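CELL WALL surface anchor family protein (Streptococcus pneumoniae, PDB 3ZGH) binds keratin 10 through this basic, MSCRAMM-type domain and so probably helps the pneumococcus adhere to host cells. Local coordinates at residues I45-K50 against N185-G190; F60-T65 against F170-Y175; S85-G90 against A177-I182; Y112-N117 against G154-W159. All blocks are in the same frame, centred on the assembly; numbering follows the deposited sequence.

Interaction 1: residues I45-K50 against N185-G190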
loop_
_atom_site.group_PDB
_atom_site.type_symbol
_atom_site.label_atom_id
_atom_site.label_comp_id
_atom_site.label_asym_id
_atom_site.label_seq_id
_atom_site.Cartn_x
_atom_site.Cartn_y
_atom_site.Cartn_z
ATOM N N ILE A 45 -4.774 3.978 -11.977
ATOM C CA ILE A 45 -4.144 2.961 -11.145
ATOM C C ILE A 45 -4.800 3.156 -9.788
ATOM O O ILE A 45 -5.200 4.292 -9.458
ATOM C CB ILE A 45 -2.607 3.126 -11.121
ATOM C CG1 ILE A 45 -1.930 1.968 -10.364
ATOM C CG2 ILE A 45 -2.188 4.465 -10.501
ATOM C CD1 ILE A 45 -0.416 1.948 -10.594
ATOM N N TYR A 46 -4.949 2.074 -9.029
ATOM C CA TYR A 46 -5.697 2.113 -7.789
ATOM C C TYR A 46 -4.872 1.613 -6.620
ATOM O O TYR A 46 -3.872 0.876 -6.818
ATOM C CB TYR A 46 -6.955 1.247 -7.908
ATOM C CG TYR A 46 -7.819 1.621 -9.091
ATOM C CD1 TYR A 46 -8.816 2.572 -8.958
ATOM C CD2 TYR A 46 -7.617 1.039 -10.367
ATOM C CE1 TYR A 46 -9.631 2.945 -10.039
ATOM C CE2 TYR A 46 -8.423 1.419 -11.468
ATOM C CZ TYR A 46 -9.444 2.366 -11.273
ATOM O OH TYR A 46 -10.256 2.766 -12.314
ATOM N N TYR A 47 -5.275 2.010 -5.406
ATOM C CA TYR A 47 -4.780 1.316 -4.219
ATOM C C TYR A 47 -5.933 0.924 -3.315
ATOM O O TYR A 47 -7.066 1.471 -3.392
ATOM C CB TYR A 47 -3.765 2.133 -3.419
ATOM C CG TYR A 47 -4.398 3.252 -2.612
ATOM C CD1 TYR A 47 -4.890 3.015 -1.324
ATOM C CD2 TYR A 47 -4.552 4.524 -3.155
ATOM C CE1 TYR A 47 -5.513 4.026 -0.608
ATOM C CE2 TYR A 47 -5.145 5.550 -2.433
ATOM C CZ TYR A 47 -5.631 5.283 -1.158
ATOM O OH TYR A 47 -6.234 6.285 -0.437
ATOM N N LYS A 48 -5.634 -0.068 -2.479
ATOM C CA LYS A 48 -6.509 -0.459 -1.404
ATOM C C LYS A 48 -5.631 -0.526 -0.149
ATOM O O LYS A 48 -4.497 -1.020 -0.199
ATOM C CB LYS A 48 -7.143 -1.802 -1.702
ATOM C CG LYS A 48 -8.013 -2.340 -0.553
ATOM C CD LYS A 48 -8.581 -3.753 -0.860
ATOM C CE LYS A 48 -9.673 -3.698 -1.921
ATOM N NZ LYS A 48 -10.279 -5.036 -2.251
ATOM N N LEU A 49 -6.150 -0.009 0.963
ATOM C CA LEU A 49 -5.475 -0.141 2.238
ATOM C C LEU A 49 -6.508 -0.706 3.220
ATOM O O LEU A 49 -7.558 -0.063 3.490
ATOM C CB LEU A 49 -4.957 1.209 2.725
ATOM C CG LEU A 49 -4.223 1.113 4.066
ATOM C CD1 LEU A 49 -2.818 0.537 3.892
ATOM C CD2 LEU A 49 -4.165 2.487 4.747
ATOM N N LYS A 50 -6.238 -1.912 3.714
ATOM C CA LYS A 50 -7.081 -2.522 4.718
ATOM C C LYS A 50 -6.356 -2.408 6.059
ATOM O O LYS A 50 -5.178 -2.747 6.146
ATOM C CB LYS A 50 -7.309 -3.984 4.348
ATOM C CG LYS A 50 -8.147 -4.784 5.378
ATOM C CD LYS A 50 -8.312 -6.234 4.872
ATOM C CE LYS A 50 -8.889 -7.151 5.951
ATOM N NZ LYS A 50 -8.732 -8.619 5.620
ATOM N N ASN A 185 5.120 10.225 -8.428
ATOM C CA ASN A 185 4.105 9.402 -7.786
ATOM C C ASN A 185 2.802 9.510 -8.560
ATOM O O ASN A 185 2.244 10.607 -8.696
ATOM C CB ASN A 185 3.900 9.877 -6.345
ATOM C CG ASN A 185 2.893 9.057 -5.604
ATOM O OD1 ASN A 185 2.324 8.098 -6.138
ATOM N ND2 ASN A 185 2.675 9.408 -4.340
ATOM N N TYR A 186 2.311 8.379 -9.046
ATOM C CA TYR A 186 1.065 8.320 -9.810
ATOM C C TYR A 186 -0.199 8.729 -8.996
ATOM O O TYR A 186 -1.206 9.114 -9.580
ATOM C CB TYR A 186 0.884 6.908 -10.355
ATOM C CG TYR A 186 1.864 6.529 -11.477
ATOM C CD1 TYR A 186 2.528 7.497 -12.211
ATOM C CD2 TYR A 186 2.109 5.189 -11.789
ATOM C CE1 TYR A 186 3.386 7.156 -13.231
ATOM C CE2 TYR A 186 2.959 4.837 -12.818
ATOM C CZ TYR A 186 3.599 5.812 -13.532
ATOM O OH TYR A 186 4.465 5.470 -14.566
ATOM N N PHE A 187 -0.130 8.623 -7.667
ATOM C CA PHE A 187 -1.209 9.087 -6.789
ATOM C C PHE A 187 -1.052 10.556 -6.375
ATOM O O PHE A 187 -1.856 11.073 -5.590
ATOM C CB PHE A 187 -1.256 8.222 -5.531
ATOM C CG PHE A 187 -1.545 6.798 -5.811
ATOM C CD1 PHE A 187 -2.787 6.420 -6.324
ATOM C CD2 PHE A 187 -0.582 5.825 -5.575
ATOM C CE1 PHE A 187 -3.067 5.087 -6.600
ATOM C CE2 PHE A 187 -0.857 4.495 -5.826
ATOM C CZ PHE A 187 -2.089 4.117 -6.358
ATOM N N ASN A 188 0.024 11.175 -6.841
ATOM C CA ASN A 188 0.340 12.593 -6.604
ATOM C C ASN A 188 0.013 13.160 -5.227
ATOM O O ASN A 188 -0.614 14.225 -5.132
ATOM C CB ASN A 188 -0.331 13.469 -7.655
ATOM C CG ASN A 188 0.327 14.846 -7.765
ATOM O OD1 ASN A 188 1.382 15.089 -7.169
ATOM N ND2 ASN A 188 -0.296 15.748 -8.528
ATOM N N GLY A 189 0.453 12.460 -4.177
ATOM C CA GLY A 189 0.269 12.876 -2.791
ATOM C C GLY A 189 -1.166 13.107 -2.331
ATOM O O GLY A 189 -1.381 13.568 -1.208
ATOM N N GLY A 190 -2.143 12.760 -3.170
ATOM C CA GLY A 190 -3.528 13.181 -2.972
ATOM C C GLY A 190 -4.384 12.398 -1.985
ATOM O O GLY A 190 -4.724 12.897 -0.910
#
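Ile45 and Tyr47 face the loop 185-190 from strand 43-53, and no hydrogen bond joins the two backbones; the nearest CA atoms, those of Ile45 and Tyr186, stay 7.6 Å apart. The loop makes a type I turn from Asn185 to Asn188, closed by Asn188 N on Asn185 O. An Asx turn sits inside it: Asn185 OD1 accepts from Phe187 N at 2.9 Å, the donor standing above the carbonyl plane. Through this turn Phe187 is presented to the strand. Its CG lies anti to the carbonyl carbon (chi1 -62°), and the ring then reaches further in than CB does. CE1 comes 3.8 Å from Tyr47 CD2, which lies over one face of the Phe187 ring, displaced toward the rim; the planes stand at 89°, a T-shaped pair with Tyr47 supplying the edge. In the plane of the same ring, CZ meets Tyr46 O at 3.7 Å. The CG2 methyl of Ile45 touches both loop residues, 3.9 Å from Tyr186 CB and 4.0 Å from Phe187 CE1. Tyr186 OH is hydrogen-bonded to Tyr84, and Asn185 ND2 to Pro174 O. The loop leading to strand 193-195 thus packs through Tyr186 and Phe187 on strand 43-53 of the seven-stranded sheet; cohesion across this buried contact is apolar and aromatic, while the loop's polar groups shape the turn and tie it to its surroundings.

Interaction 2: residues F60-T65 against F170-Y175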
loop_
_atom_site.group_PDB
_atom_site.type_symbol
_atom_site.label_atom_id
_atom_site.label_comp_id
_atom_site.label_asym_id
_atom_site.label_seq_id
_atom_site.Cartn_x
_atom_site.Cartn_y
_atom_site.Cartn_z
ATOM N N PHE A 60 -1.894 -3.815 8.655
ATOM C CA PHE A 60 -2.061 -3.045 7.430
ATOM C C PHE A 60 -1.828 -3.960 6.224
ATOM O O PHE A 60 -0.831 -4.717 6.199
ATOM C CB PHE A 60 -1.008 -1.924 7.383
ATOM C CG PHE A 60 -1.235 -0.792 8.343
ATOM C CD1 PHE A 60 -1.819 0.385 7.913
ATOM C CD2 PHE A 60 -0.823 -0.879 9.672
ATOM C CE1 PHE A 60 -2.023 1.463 8.808
ATOM C CE2 PHE A 60 -0.969 0.193 10.540
ATOM C CZ PHE A 60 -1.596 1.356 10.114
ATOM N N THR A 61 -2.702 -3.877 5.216
ATOM C CA THR A 61 -2.510 -4.590 3.948
ATOM C C THR A 61 -2.756 -3.573 2.825
ATOM O O THR A 61 -3.869 -3.044 2.669
ATOM C CB THR A 61 -3.465 -5.797 3.786
ATOM O OG1 THR A 61 -3.336 -6.672 4.910
ATOM C CG2 THR A 61 -3.131 -6.616 2.503
ATOM N N TYR A 62 -1.703 -3.304 2.066
ATOM C CA TYR A 62 -1.669 -2.251 1.072
ATOM C C TYR A 62 -1.409 -2.824 -0.309
ATOM O O TYR A 62 -0.380 -3.456 -0.516
ATOM C CB TYR A 62 -0.526 -1.317 1.469
ATOM C CG TYR A 62 -0.059 -0.338 0.418
ATOM C CD1 TYR A 62 -0.941 0.518 -0.213
ATOM C CD2 TYR A 62 1.301 -0.232 0.106
ATOM C CE1 TYR A 62 -0.486 1.438 -1.161
ATOM C CE2 TYR A 62 1.749 0.660 -0.812
ATOM C CZ TYR A 62 0.864 1.488 -1.442
ATOM O OH TYR A 62 1.373 2.375 -2.345
ATOM N N THR A 63 -2.308 -2.581 -1.252
ATOM C CA THR A 63 -2.234 -3.177 -2.583
ATOM C C THR A 63 -2.307 -2.073 -3.624
ATOM O O THR A 63 -3.164 -1.198 -3.524
ATOM C CB THR A 63 -3.399 -4.155 -2.844
ATOM O OG1 THR A 63 -3.337 -5.227 -1.921
ATOM C CG2 THR A 63 -3.348 -4.750 -4.273
ATOM N N VAL A 64 -1.410 -2.110 -4.602
ATOM C CA VAL A 64 -1.498 -1.233 -5.762
ATOM C C VAL A 64 -1.822 -2.111 -6.963
ATOM O O VAL A 64 -1.233 -3.174 -7.124
ATOM C CB VAL A 64 -0.169 -0.487 -5.962
ATOM C CG1 VAL A 64 -0.088 0.170 -7.365
ATOM C CG2 VAL A 64 -0.006 0.556 -4.865
ATOM N N THR A 65 -2.772 -1.694 -7.791
ATOM C CA THR A 65 -3.258 -2.537 -8.868
ATOM C C THR A 65 -3.955 -1.711 -9.945
ATOM O O THR A 65 -4.442 -0.602 -9.670
ATOM C CB THR A 65 -4.261 -3.588 -8.318
ATOM O OG1 THR A 65 -4.808 -4.350 -9.399
ATOM C CG2 THR A 65 -5.404 -2.941 -7.516
ATOM N N PHE A 170 -3.078 7.421 12.712
ATOM C CA PHE A 170 -1.999 7.243 11.754
ATOM C C PHE A 170 -2.377 8.024 10.496
ATOM O O PHE A 170 -3.547 8.413 10.314
ATOM C CB PHE A 170 -1.785 5.742 11.438
ATOM C CG PHE A 170 -2.931 5.110 10.701
ATOM C CD1 PHE A 170 -3.014 5.186 9.308
ATOM C CD2 PHE A 170 -3.937 4.444 11.396
ATOM C CE1 PHE A 170 -4.103 4.626 8.641
ATOM C CE2 PHE A 170 -5.028 3.887 10.734
ATOM C CZ PHE A 170 -5.112 3.977 9.365
ATOM N N THR A 171 -1.402 8.277 9.641
ATOM C CA THR A 171 -1.721 8.696 8.286
ATOM C C THR A 171 -0.897 7.822 7.344
ATOM O O THR A 171 0.241 7.481 7.651
ATOM C CB THR A 171 -1.390 10.175 8.001
ATOM O OG1 THR A 171 0.012 10.306 7.837
ATOM C CG2 THR A 171 -1.878 11.097 9.112
ATOM N N PHE A 172 -1.476 7.459 6.207
ATOM C CA PHE A 172 -0.776 6.665 5.214
ATOM C C PHE A 172 -0.878 7.384 3.858
ATOM O O PHE A 172 -1.964 7.835 3.469
ATOM C CB PHE A 172 -1.376 5.258 5.139
ATOM C CG PHE A 172 -0.782 4.415 4.051
ATOM C CD1 PHE A 172 0.420 3.750 4.258
ATOM C CD2 PHE A 172 -1.400 4.323 2.809
ATOM C CE1 PHE A 172 0.991 3.007 3.267
ATOM C CE2 PHE A 172 -0.829 3.559 1.810
ATOM C CZ PHE A 172 0.373 2.905 2.037
ATOM N N THR A 173 0.255 7.484 3.158
ATOM C CA THR A 173 0.320 8.142 1.858
ATOM C C THR A 173 0.687 7.115 0.780
ATOM O O THR A 173 1.795 6.566 0.766
ATOM C CB THR A 173 1.362 9.276 1.861
ATOM O OG1 THR A 173 1.055 10.196 2.913
ATOM C CG2 THR A 173 1.368 10.027 0.511
ATOM N N PRO A 174 -0.254 6.819 -0.114
ATOM C CA PRO A 174 0.030 5.825 -1.159
ATOM C C PRO A 174 1.038 6.326 -2.171
ATOM O O PRO A 174 1.209 7.529 -2.347
ATOM C CB PRO A 174 -1.338 5.606 -1.821
ATOM C CG PRO A 174 -2.058 6.885 -1.590
ATOM C CD PRO A 174 -1.624 7.349 -0.207
ATOM N N TYR A 175 1.682 5.391 -2.847
ATOM C CA TYR A 175 2.726 5.715 -3.781
ATOM C C TYR A 175 2.764 4.639 -4.863
ATOM O O TYR A 175 2.643 3.455 -4.581
ATOM C CB TYR A 175 4.065 5.781 -3.051
ATOM C CG TYR A 175 5.248 6.075 -3.964
ATOM C CD1 TYR A 175 5.712 7.367 -4.157
ATOM C CD2 TYR A 175 5.885 5.049 -4.636
ATOM C CE1 TYR A 175 6.816 7.618 -5.020
ATOM C CE2 TYR A 175 6.962 5.283 -5.478
ATOM C CZ TYR A 175 7.425 6.558 -5.671
ATOM O OH TYR A 175 8.512 6.734 -6.519
#
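Tyr62 and Phe172 form the centre of this contact. Phe172 CZ stands 3.4 Å above the plane of the Tyr62 ring, over its centre, and the two planes are inclined at 68°, an edge-to-face pair in which Phe172 gives the edge. A second such pair lies toward the start of both segments: Phe60 and Phe170 reach toward each other tip to tip, with Phe60 CE1 3.8 Å from Phe170 CE1, over one face of the Phe170 ring and shifted to its rim. Beyond the rings, the Tyr62 hydroxyl receives Tyr175 N at 3.1 Å in a nearly straight bond (167°). CB of Tyr62 points toward 170-175, with CG anti to the backbone N (chi1 165°), and Pro174 CB packs 4.3 Å from Tyr62 CE1. The next shell holds these groups in place. Trp159 of the neighbouring strand stacks on Phe60 and also touches Tyr62 and Phe172, while Val193 packs on Phe170 and Tyr47 on Pro174. Tyr62 OH is hydrogen-bonded to Asn88 O as well. Residues 170-175 run in nearly the same direction as strand 57-65, over the face of the seven-stranded sheet that carries Phe60 and Tyr62, near the centre of the domain. Among these aromatic rings the phenol adds a polar link: its buried oxygen accepts a backbone N-H and has a carbonyl partner, so it ties strand 57-65 to both Tyr175 and Asn88.

Interaction 3: residues S85-G90 against A177-I182; sequences SIYNSG and ARTDRI
Tyr87 meets Thr179 and Ile182 with its ring, beside a short backbone pairing. Its CB lies 4.0 Å from Ala177 O. CG is anti to the carbonyl carbon (chi1 -67°). From CG through CD1 to CE1 the ring lies against Thr179 CG2, CE1 at 3.8 Å; this methyl stands 3.6 Å from the ring centroid and almost on the normal, a CH-pi contact over the face. On the rim, CD2 and CE2 meet Ile182 CG2, the latter at 3.5 Å and near the ring plane; CZ returns to Thr179 CG2, and OH ends near Thr179 CB. The backbones form an antiparallel pairing at the edge of a small three-stranded sheet, with strand 85-87 between 143-145 and 177-178. Tyr87 and Ala177 are its hydrogen-bonded pair: Tyr87 N to Ala177 O is 2.8 Å, and the return bond from Ala177 N to Tyr87 O is longer, 3.3 Å. Past the non-hydrogen-bonded pair Ile86-Arg178, Thr179 N reaches Ser85 O at 3.0 Å, where the chain enters a type I turn from Arg178 to Arg181. Within that turn a salt bridge, whose hydrogen bond is weak, joins Arg178 NH1 to Asp180 OD1, with Arg181 CB over one face of the guanidinium. Ser85 OG, near Thr179 CG2, is hydrogen-bonded to Gln143.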
loop_
_atom_site.group_PDB
_atom_site.type_symbol
_atom_site.label_atom_id
_atom_site.label_comp_id
_atom_site.label_asym_id
_atom_site.label_seq_id
_atom_site.Cartn_x
_atom_site.Cartn_y
_atom_site.Cartn_z
ATOM N N SER A 85 7.497 -1.846 -15.368
ATOM C CA SER A 85 7.455 -2.221 -13.964
ATOM C C SER A 85 7.214 -1.038 -13.041
ATOM O O SER A 85 7.745 0.062 -13.295
ATOM C CB SER A 85 8.779 -2.899 -13.565
ATOM O OG SER A 85 8.616 -3.536 -12.304
ATOM N N ILE A 86 6.456 -1.269 -11.968
ATOM C CA ILE A 86 6.179 -0.209 -10.983
ATOM C C ILE A 86 6.560 -0.598 -9.545
ATOM O O ILE A 86 6.528 -1.774 -9.198
ATOM C CB ILE A 86 4.688 0.198 -10.981
ATOM C CG1 ILE A 86 3.798 -1.010 -10.718
ATOM C CG2 ILE A 86 4.297 0.861 -12.314
ATOM C CD1 ILE A 86 2.360 -0.630 -10.365
ATOM N N TYR A 87 6.931 0.402 -8.738
ATOM C CA TYR A 87 7.097 0.249 -7.278
ATOM C C TYR A 87 5.808 0.665 -6.569
ATOM O O TYR A 87 5.056 1.485 -7.104
ATOM C CB TYR A 87 8.197 1.170 -6.776
ATOM C CG TYR A 87 9.600 0.851 -7.246
ATOM C CD1 TYR A 87 10.142 -0.419 -7.084
ATOM C CD2 TYR A 87 10.402 1.840 -7.804
ATOM C CE1 TYR A 87 11.442 -0.692 -7.468
ATOM C CE2 TYR A 87 11.688 1.578 -8.199
ATOM C CZ TYR A 87 12.206 0.309 -8.037
ATOM O OH TYR A 87 13.498 0.054 -8.429
ATOM N N ASN A 88 5.548 0.133 -5.362
ATOM C CA ASN A 88 4.438 0.623 -4.527
ATOM C C ASN A 88 4.954 1.433 -3.316
ATOM O O ASN A 88 4.192 1.760 -2.407
ATOM C CB ASN A 88 3.562 -0.531 -4.031
ATOM C CG ASN A 88 4.277 -1.427 -3.010
ATOM O OD1 ASN A 88 5.525 -1.413 -2.908
ATOM N ND2 ASN A 88 3.494 -2.254 -2.295
ATOM N N SER A 89 6.245 1.747 -3.280
ATOM C CA SER A 89 6.757 2.527 -2.163
ATOM C C SER A 89 7.789 3.509 -2.649
ATOM O O SER A 89 8.511 3.217 -3.591
ATOM C CB SER A 89 7.362 1.629 -1.083
ATOM O OG SER A 89 8.354 0.801 -1.643
ATOM N N GLY A 90 7.845 4.679 -2.028
ATOM C CA GLY A 90 8.876 5.646 -2.384
ATOM C C GLY A 90 10.214 5.384 -1.695
ATOM O O GLY A 90 10.333 4.525 -0.830
ATOM N N ALA A 177 5.053 4.306 -8.742
ATOM C CA ALA A 177 5.868 4.969 -9.737
ATOM C C ALA A 177 6.506 3.925 -10.637
ATOM O O ALA A 177 6.786 2.807 -10.198
ATOM C CB ALA A 177 6.947 5.793 -9.067
ATOM N N ARG A 178 6.796 4.296 -11.887
ATOM C CA ARG A 178 7.498 3.375 -12.760
ATOM C C ARG A 178 8.920 3.347 -12.257
ATOM O O ARG A 178 9.415 4.357 -11.706
ATOM C CB ARG A 178 7.408 3.805 -14.213
ATOM C CG ARG A 178 7.963 5.187 -14.531
ATOM C CD ARG A 178 7.782 5.467 -16.021
ATOM N NE ARG A 178 7.828 6.892 -16.344
ATOM C CZ ARG A 178 8.839 7.512 -16.942
ATOM N NH1 ARG A 178 9.941 6.858 -17.309
ATOM N NH2 ARG A 178 8.743 8.812 -17.173
ATOM N N THR A 179 9.600 2.212 -12.448
ATOM C CA THR A 179 10.857 1.968 -11.740
ATOM C C THR A 179 11.992 2.861 -12.211
ATOM O O THR A 179 12.928 3.089 -11.458
ATOM C CB THR A 179 11.290 0.491 -11.840
ATOM O OG1 THR A 179 11.294 0.107 -13.210
ATOM C CG2 THR A 179 10.309 -0.403 -11.079
ATOM N N ASP A 180 11.918 3.382 -13.433
ATOM C CA ASP A 180 12.936 4.327 -13.900
ATOM C C ASP A 180 12.591 5.800 -13.647
ATOM O O ASP A 180 13.273 6.690 -14.157
ATOM C CB ASP A 180 13.255 4.114 -15.399
ATOM C CG ASP A 180 12.033 4.305 -16.305
ATOM O OD1 ASP A 180 10.878 4.197 -15.832
ATOM O OD2 ASP A 180 12.230 4.545 -17.519
ATOM N N ARG A 181 11.551 6.076 -12.861
ATOM C CA ARG A 181 11.194 7.463 -12.557
ATOM C C ARG A 181 10.515 7.560 -11.176
ATOM O O ARG A 181 9.324 7.857 -11.062
ATOM C CB ARG A 181 10.297 8.021 -13.667
ATOM C CG ARG A 181 10.074 9.517 -13.604
ATOM C CD ARG A 181 11.300 10.311 -14.037
ATOM N NE ARG A 181 11.269 11.675 -13.501
ATOM C CZ ARG A 181 10.648 12.706 -14.075
ATOM N NH1 ARG A 181 10.682 13.901 -13.496
ATOM N NH2 ARG A 181 9.995 12.557 -15.225
ATOM N N ILE A 182 11.288 7.299 -10.132
ATOM C CA ILE A 182 10.731 7.196 -8.792
ATOM C C ILE A 182 10.224 8.544 -8.247
ATOM O O ILE A 182 9.450 8.575 -7.304
ATOM C CB ILE A 182 11.713 6.485 -7.820
ATOM C CG1 ILE A 182 13.096 7.147 -7.774
ATOM C CG2 ILE A 182 11.924 5.067 -8.268
ATOM C CD1 ILE A 182 13.131 8.488 -7.104
#

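Interaction 4: residues Y112-N117 against G154-W159; sequences YITDKN and GLTSSW
Tyr112 lays one face of its ring over Thr156, the two side chains lying oblique to each other. Thr156 CB is 4.2 Å from the ring centroid, 18° off the normal, while CG2 comes 3.5 Å from Tyr112 CZ. CG of Tyr112 sits between the backbone N and the carbonyl carbon (chi1 47°), and the ring extends from it over Thr156. Ser158 OG approaches the ring edge in plane, and a water bridges it to the phenol, 2.7 Å from Tyr112 OH. Beneath the ring, strands 109-114 and 154-162 pair as antiparallel neighbours in the seven-stranded sheet: Tyr112 with Thr156 and Thr114 with Gly154 are hydrogen-bonded pairs, Ile113 with Leu155 the non-hydrogen-bonded one between them. Thr114 crosses Thr156 at about a right angle, their OG1 atoms hydrogen-bonded at 2.9 Å; Thr156 OG1 also bonds to Thr63 on the next strand, so a row of threonines spans three strands. On the other face, Ile113 CD1 meets Leu155 CD1 at 3.9 Å.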
loop_
_atom_site.group_PDB
_atom_site.type_symbol
_atom_site.label_atom_id
_atom_site.label_comp_id
_atom_site.label_asym_id
_atom_site.label_seq_id
_atom_site.Cartn_x
_atom_site.Cartn_y
_atom_site.Cartn_z
ATOM N N TYR A 112 4.417 -9.117 -1.715
ATOM C CA TYR A 112 3.963 -10.245 -2.503
ATOM C C TYR A 112 3.069 -9.796 -3.633
ATOM O O TYR A 112 2.588 -8.670 -3.626
ATOM C CB TYR A 112 3.275 -11.321 -1.636
ATOM C CG TYR A 112 2.244 -10.871 -0.647
ATOM C CD1 TYR A 112 0.889 -11.096 -0.888
ATOM C CD2 TYR A 112 2.610 -10.270 0.558
ATOM C CE1 TYR A 112 -0.110 -10.685 0.051
ATOM C CE2 TYR A 112 1.622 -9.861 1.498
ATOM C CZ TYR A 112 0.266 -10.075 1.225
ATOM O OH TYR A 112 -0.721 -9.701 2.123
ATOM N N ILE A 113 2.909 -10.659 -4.640
ATOM C CA ILE A 113 1.979 -10.416 -5.715
ATOM C C ILE A 113 0.684 -11.125 -5.341
ATOM O O ILE A 113 0.714 -12.288 -4.887
ATOM C CB ILE A 113 2.513 -10.969 -7.046
ATOM C CG1 ILE A 113 3.825 -10.264 -7.424
ATOM C CG2 ILE A 113 1.469 -10.816 -8.165
ATOM C CD1 ILE A 113 3.640 -8.790 -7.754
ATOM N N THR A 114 -0.444 -10.435 -5.518
ATOM C CA THR A 114 -1.748 -11.029 -5.276
ATOM C C THR A 114 -2.546 -11.087 -6.551
ATOM O O THR A 114 -2.378 -10.246 -7.444
ATOM C CB THR A 114 -2.584 -10.232 -4.250
ATOM O OG1 THR A 114 -2.533 -8.840 -4.586
ATOM C CG2 THR A 114 -2.040 -10.439 -2.828
ATOM N N ASP A 115 -3.431 -12.066 -6.635
ATOM C CA ASP A 115 -4.295 -12.166 -7.794
ATOM C C ASP A 115 -5.503 -11.249 -7.623
ATOM O O ASP A 115 -5.609 -10.512 -6.645
ATOM C CB ASP A 115 -4.693 -13.628 -8.094
ATOM C CG ASP A 115 -5.647 -14.232 -7.055
ATOM O OD1 ASP A 115 -6.346 -13.498 -6.314
ATOM O OD2 ASP A 115 -5.716 -15.483 -7.010
ATOM N N LYS A 116 -6.395 -11.283 -8.593
ATOM C CA LYS A 116 -7.560 -10.401 -8.620
ATOM C C LYS A 116 -8.445 -10.517 -7.355
ATOM O O LYS A 116 -9.101 -9.564 -6.958
ATOM C CB LYS A 116 -8.374 -10.729 -9.878
ATOM C CG LYS A 116 -9.310 -9.645 -10.324
ATOM C CD LYS A 116 -9.754 -9.890 -11.762
ATOM C CE LYS A 116 -11.261 -9.940 -11.883
ATOM N NZ LYS A 116 -11.695 -9.848 -13.313
ATOM N N ASN A 117 -8.461 -11.684 -6.731
ATOM C CA ASN A 117 -9.259 -11.894 -5.534
ATOM C C ASN A 117 -8.442 -11.722 -4.264
ATOM O O ASN A 117 -8.886 -12.090 -3.182
ATOM C CB ASN A 117 -9.868 -13.288 -5.551
ATOM C CG ASN A 117 -10.557 -13.595 -6.849
ATOM O OD1 ASN A 117 -10.239 -14.581 -7.516
ATOM N ND2 ASN A 117 -11.495 -12.736 -7.234
ATOM N N GLY A 154 -2.022 -7.642 -8.263
ATOM C CA GLY A 154 -1.607 -6.452 -7.536
ATOM C C GLY A 154 -0.293 -6.648 -6.803
ATOM O O GLY A 154 0.148 -7.762 -6.539
ATOM N N LEU A 155 0.334 -5.540 -6.466
ATOM C CA LEU A 155 1.559 -5.547 -5.691
ATOM C C LEU A 155 1.167 -5.155 -4.269
ATOM O O LEU A 155 0.667 -4.028 -4.032
ATOM C CB LEU A 155 2.529 -4.530 -6.280
ATOM C CG LEU A 155 3.879 -4.381 -5.581
ATOM C CD1 LEU A 155 4.604 -5.704 -5.500
ATOM C CD2 LEU A 155 4.719 -3.352 -6.328
ATOM N N THR A 156 1.390 -6.081 -3.331
ATOM C CA THR A 156 0.810 -5.989 -1.990
ATOM C C THR A 156 1.912 -6.029 -0.937
ATOM O O THR A 156 2.888 -6.813 -1.060
ATOM C CB THR A 156 -0.198 -7.140 -1.760
ATOM O OG1 THR A 156 -1.295 -7.037 -2.700
ATOM C CG2 THR A 156 -0.754 -7.143 -0.319
ATOM N N SER A 157 1.790 -5.154 0.071
ATOM C CA SER A 157 2.714 -5.094 1.180
ATOM C C SER A 157 1.874 -5.155 2.454
ATOM O O SER A 157 0.749 -4.586 2.490
ATOM C CB SER A 157 3.501 -3.782 1.132
ATOM O OG SER A 157 4.368 -3.691 -0.017
ATOM N N SER A 158 2.361 -5.846 3.491
ATOM C CA SER A 158 1.601 -5.877 4.748
ATOM C C SER A 158 2.560 -5.823 5.913
ATOM O O SER A 158 3.718 -6.274 5.807
ATOM C CB SER A 158 0.728 -7.132 4.872
ATOM O OG SER A 158 1.566 -8.288 4.845
ATOM N N TRP A 159 2.080 -5.264 7.031
ATOM C CA TRP A 159 2.902 -5.123 8.243
ATOM C C TRP A 159 1.943 -4.964 9.421
ATOM O O TRP A 159 0.740 -4.693 9.218
ATOM C CB TRP A 159 3.853 -3.928 8.143
ATOM C CG TRP A 159 3.188 -2.582 8.005
ATOM C CD1 TRP A 159 2.909 -1.670 9.021
ATOM C CD2 TRP A 159 2.717 -1.983 6.803
ATOM N NE1 TRP A 159 2.259 -0.567 8.506
ATOM C CE2 TRP A 159 2.133 -0.732 7.147
ATOM C CE3 TRP A 159 2.692 -2.398 5.463
ATOM C CZ2 TRP A 159 1.564 0.112 6.205
ATOM C CZ3 TRP A 159 2.117 -1.546 4.518
ATOM C CH2 TRP A 159 1.566 -0.304 4.899
HETATM O O HOH W 1 -0.261 -10.525 4.703
#

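Interactions 1, 2 and 4 all reach the seven-stranded antiparallel sheet, in which strands 43-53, 57-65, 154-162 and 109-114 lie side by side in that order. Interactions 1 and 2, with centres about 7 Å apart, bring late chain segments against adjacent strands, whereas interaction 4 pairs two strands of the sheet itself, its centre about 11 Å from that of interaction 2. Interaction 3 belongs to a three-stranded sheet; its centre is about 14 Å from that of interaction 2, and Tyr62 with Asn88 connects them. Along the chain, interaction 4 falls within the span of each other contact, while interactions 2 and 3 alternate. Residues 170-190 contribute to this sheet and to another, 97-99/170-172/193-195, and pack on the large one.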